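PDB 4K82: Lv-ranaspumin (Lv-RSN-1) from Leptodactylus vastus, which is a surfactant protein of the frog's foam nest and probably helps the foam to form and last by acting at the air-water interface. Local coordinates for residues E107-A112 against V210-V215. Numbering follows the deposited sequence.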
ATOM      1  N   GLU A 107       0.978  -0.331  15.154  1.00 36.77           N
ATOM      2  CA  GLU A 107       0.491  -1.537  14.498  1.00 33.96           C
ATOM      3  C   GLU A 107      -0.950  -1.381  14.011  1.00 33.76           C
ATOM      4  O   GLU A 107      -1.403  -2.124  13.147  1.00 36.05           O
ATOM      5  CB  GLU A 107       0.668  -2.778  15.385  1.00 44.01           C
ATOM      6  CG  GLU A 107       2.134  -3.143  15.628  1.00 43.78           C
ATOM      7  CD  GLU A 107       2.335  -4.592  16.052  1.00 57.58           C
ATOM      8  OE1 GLU A 107       1.851  -5.502  15.342  1.00 49.43           O
ATOM      9  OE2 GLU A 107       2.988  -4.820  17.094  1.00 61.42           O
ATOM     10  N   THR A 108      -1.665  -0.406  14.555  1.00 34.98           N
ATOM     11  CA  THR A 108      -2.998  -0.113  14.048  1.00 38.45           C
ATOM     12  C   THR A 108      -2.918   0.357  12.598  1.00 28.63           C
ATOM     13  O   THR A 108      -3.698  -0.076  11.749  1.00 28.08           O
ATOM     14  CB  THR A 108      -3.716   0.941  14.901  1.00 42.11           C
ATOM     15  OG1 THR A 108      -3.849   0.448  16.241  1.00 39.12           O
ATOM     16  CG2 THR A 108      -5.094   1.229  14.326  1.00 38.00           C
ATOM     17  N   VAL A 109      -1.967   1.247  12.320  1.00 31.57           N
ATOM     18  CA  VAL A 109      -1.739   1.720  10.961  1.00 31.01           C
ATOM     19  C   VAL A 109      -1.192   0.579  10.117  1.00 24.60           C
ATOM     20  O   VAL A 109      -1.691   0.309   9.024  1.00 22.98           O
ATOM     21  CB  VAL A 109      -0.765   2.918  10.927  1.00 30.62           C
ATOM     22  CG1 VAL A 109      -0.300   3.196   9.503  1.00 28.66           C
ATOM     23  CG2 VAL A 109      -1.425   4.152  11.520  1.00 36.72           C
ATOM     24  N   PHE A 110      -0.176  -0.107  10.636  1.00 27.94           N
ATOM     25  CA  PHE A 110       0.416  -1.227   9.915  1.00 25.15           C
ATOM     26  C   PHE A 110      -0.622  -2.267   9.494  1.00 23.86           C
ATOM     27  O   PHE A 110      -0.682  -2.661   8.331  1.00 22.40           O
ATOM     28  CB  PHE A 110       1.506  -1.904  10.750  1.00 23.61           C
ATOM     29  CG  PHE A 110       2.325  -2.896   9.972  1.00 27.04           C
ATOM     30  CD1 PHE A 110       1.873  -4.191   9.780  1.00 29.23           C
ATOM     31  CD2 PHE A 110       3.543  -2.527   9.418  1.00 28.80           C
ATOM     32  CE1 PHE A 110       2.613  -5.105   9.053  1.00 26.98           C
ATOM     33  CE2 PHE A 110       4.295  -3.445   8.695  1.00 25.92           C
ATOM     34  CZ  PHE A 110       3.829  -4.731   8.515  1.00 28.03           C
ATOM     35  N   ASN A 111      -1.445  -2.701  10.440  1.00 26.25           N
ATOM     36  CA  ASN A 111      -2.426  -3.740  10.152  1.00 25.51           C
ATOM     37  C   ASN A 111      -3.521  -3.276   9.195  1.00 21.91           C
ATOM     38  O   ASN A 111      -3.975  -4.046   8.346  1.00 22.72           O
ATOM     39  CB  ASN A 111      -3.031  -4.290  11.448  1.00 28.05           C
ATOM     40  CG  ASN A 111      -2.013  -5.036  12.290  1.00 32.20           C
ATOM     41  OD1 ASN A 111      -1.004  -5.517  11.772  1.00 30.60           O
ATOM     42  ND2 ASN A 111      -2.268  -5.136  13.594  1.00 36.21           N
ATOM     43  N   ALA A 112      -3.925  -2.013   9.316  1.00 23.75           N
ATOM     44  CA  ALA A 112      -4.939  -1.455   8.427  1.00 24.62           C
ATOM     45  C   ALA A 112      -4.411  -1.401   6.999  1.00 22.03           C
ATOM     46  O   ALA A 112      -5.123  -1.712   6.050  1.00 21.56           O
ATOM     47  CB  ALA A 112      -5.360  -0.064   8.891  1.00 26.46           C
ATOM     48  N   VAL A 210      -7.611   5.867   4.849  1.00 20.37           N
ATOM     49  CA  VAL A 210      -6.929   7.101   4.483  1.00 20.92           C
ATOM     50  C   VAL A 210      -7.186   8.187   5.523  1.00 25.36           C
ATOM     51  O   VAL A 210      -6.369   9.091   5.698  1.00 30.13           O
ATOM     52  CB  VAL A 210      -7.274   7.565   3.046  1.00 21.20           C
ATOM     53  CG1 VAL A 210      -6.992   6.453   2.053  1.00 25.44           C
ATOM     54  CG2 VAL A 210      -8.711   8.001   2.956  1.00 21.88           C
ATOM     55  N   LYS A 211      -8.301   8.082   6.241  1.00 25.99           N
ATOM     56  CA  LYS A 211      -8.577   9.020   7.326  1.00 27.95           C
ATOM     57  C   LYS A 211      -7.671   8.724   8.523  1.00 35.09           C
ATOM     58  O   LYS A 211      -7.310   9.623   9.281  1.00 34.95           O
ATOM     59  CB  LYS A 211     -10.065   8.981   7.717  1.00 27.17           C
ATOM     60  CG  LYS A 211     -10.981   9.500   6.619  1.00 38.72           C
ATOM     61  CD  LYS A 211     -12.437   9.433   7.037  1.00 42.99           C
ATOM     62  CE  LYS A 211     -13.346   9.286   5.827  1.00 44.07           C
ATOM     63  NZ  LYS A 211     -14.782   9.504   6.164  1.00 55.45           N
ATOM     64  N   ASN A 212      -7.287   7.461   8.677  1.00 29.76           N
ATOM     65  CA  ASN A 212      -6.413   7.053   9.770  1.00 28.79           C
ATOM     66  C   ASN A 212      -4.968   7.534   9.601  1.00 35.34           C
ATOM     67  O   ASN A 212      -4.356   8.032  10.549  1.00 37.88           O
ATOM     68  CB  ASN A 212      -6.452   5.533   9.945  1.00 37.68           C
ATOM     69  CG  ASN A 212      -5.780   5.076  11.225  1.00 42.41           C
ATOM     70  OD1 ASN A 212      -5.659   5.842  12.181  1.00 55.01           O
ATOM     71  ND2 ASN A 212      -5.344   3.819  11.254  1.00 43.45           N
ATOM     72  N   ILE A 213      -4.428   7.395   8.397  1.00 29.46           N
ATOM     73  CA  ILE A 213      -3.024   7.733   8.161  1.00 33.11           C
ATOM     74  C   ILE A 213      -2.818   9.231   7.930  1.00 34.12           C
ATOM     75  O   ILE A 213      -3.714   9.928   7.452  1.00 35.81           O
ATOM     76  CB  ILE A 213      -2.452   6.957   6.954  1.00 32.94           C
ATOM     77  CG1 ILE A 213      -3.007   7.509   5.638  1.00 32.67           C
ATOM     78  CG2 ILE A 213      -2.763   5.473   7.083  1.00 31.91           C
ATOM     79  CD1 ILE A 213      -2.635   6.683   4.422  1.00 38.96           C
ATOM     80  N   ASN A 214      -1.645   9.736   8.293  1.00 35.04           N
ATOM     81  CA  ASN A 214      -1.273  11.078   7.860  1.00 44.30           C
ATOM     82  C   ASN A 214      -0.232  11.021   6.754  1.00 41.55           C
ATOM     83  O   ASN A 214       0.833  10.410   6.888  1.00 41.27           O
ATOM     84  CB  ASN A 214      -0.842  11.999   9.011  1.00 50.92           C
ATOM     85  CG  ASN A 214      -0.217  11.253  10.160  1.00 51.59           C
ATOM     86  OD1 ASN A 214       0.870  10.688  10.034  1.00 65.31           O
ATOM     87  ND2 ASN A 214      -0.891  11.264  11.303  1.00 48.41           N
ATOM     88  N   VAL A 215      -0.576  11.646   5.640  1.00 35.39           N
ATOM     89  CA  VAL A 215       0.224  11.555   4.435  1.00 36.53           C
ATOM     90  C   VAL A 215       0.008  12.836   3.642  1.00 34.83           C
ATOM     91  O   VAL A 215      -1.086  13.401   3.646  1.00 40.77           O
ATOM     92  CB  VAL A 215      -0.173  10.308   3.604  1.00 40.81           C
ATOM     93  CG1 VAL A 215      -1.620  10.375   3.186  1.00 39.65           C
ATOM     94  CG2 VAL A 215       0.681  10.185   2.388  1.00 27.07           C
TER
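V109 meets the end of helix 196-212 and the residue just after it, one methyl group to each, a compact example of a helix start and a helix end meeting through van der Waals contact, with no hydrogen bond between residues 107-112 and 210-215. The apolar part is a single methyl pair: CG1 of V109 rests 4.1 Å from CG2 of I213, the two side chains running at about a right angle to each other. I213 is where the chain leaves helical geometry after helix 196-212, and its CA lies 6.8 Å from that of V109. With CG1 of I213 set between its backbone N and carbonyl carbon (chi1 73°), the longer branch leads away from V109 and the short CG2 branch does the touching.

The second kind of contact sets a polar group against methyls. N212 has its CB pointing toward helix 107-121 and, with CG anti to the backbone N (chi1 -169°), brings ND2 to the first turn, 3.9 Å from CG2 of V109 and 4.0 Å from CG2 of T108. These are packing distances, and the amide gains no polar partner from residues 107-112.

Outside partners hold both sides: D106 OD1 accepts a hydrogen bond from the backbone N of V109, while K142 NZ, from helix 133-144, bonds the carbonyl oxygens of V210 and I213. F110 packs on helix 29-42, and the small, partly buried contact joins the N-terminal turn of helix 107-121 to the end of helix 196-212, beside helix 133-144.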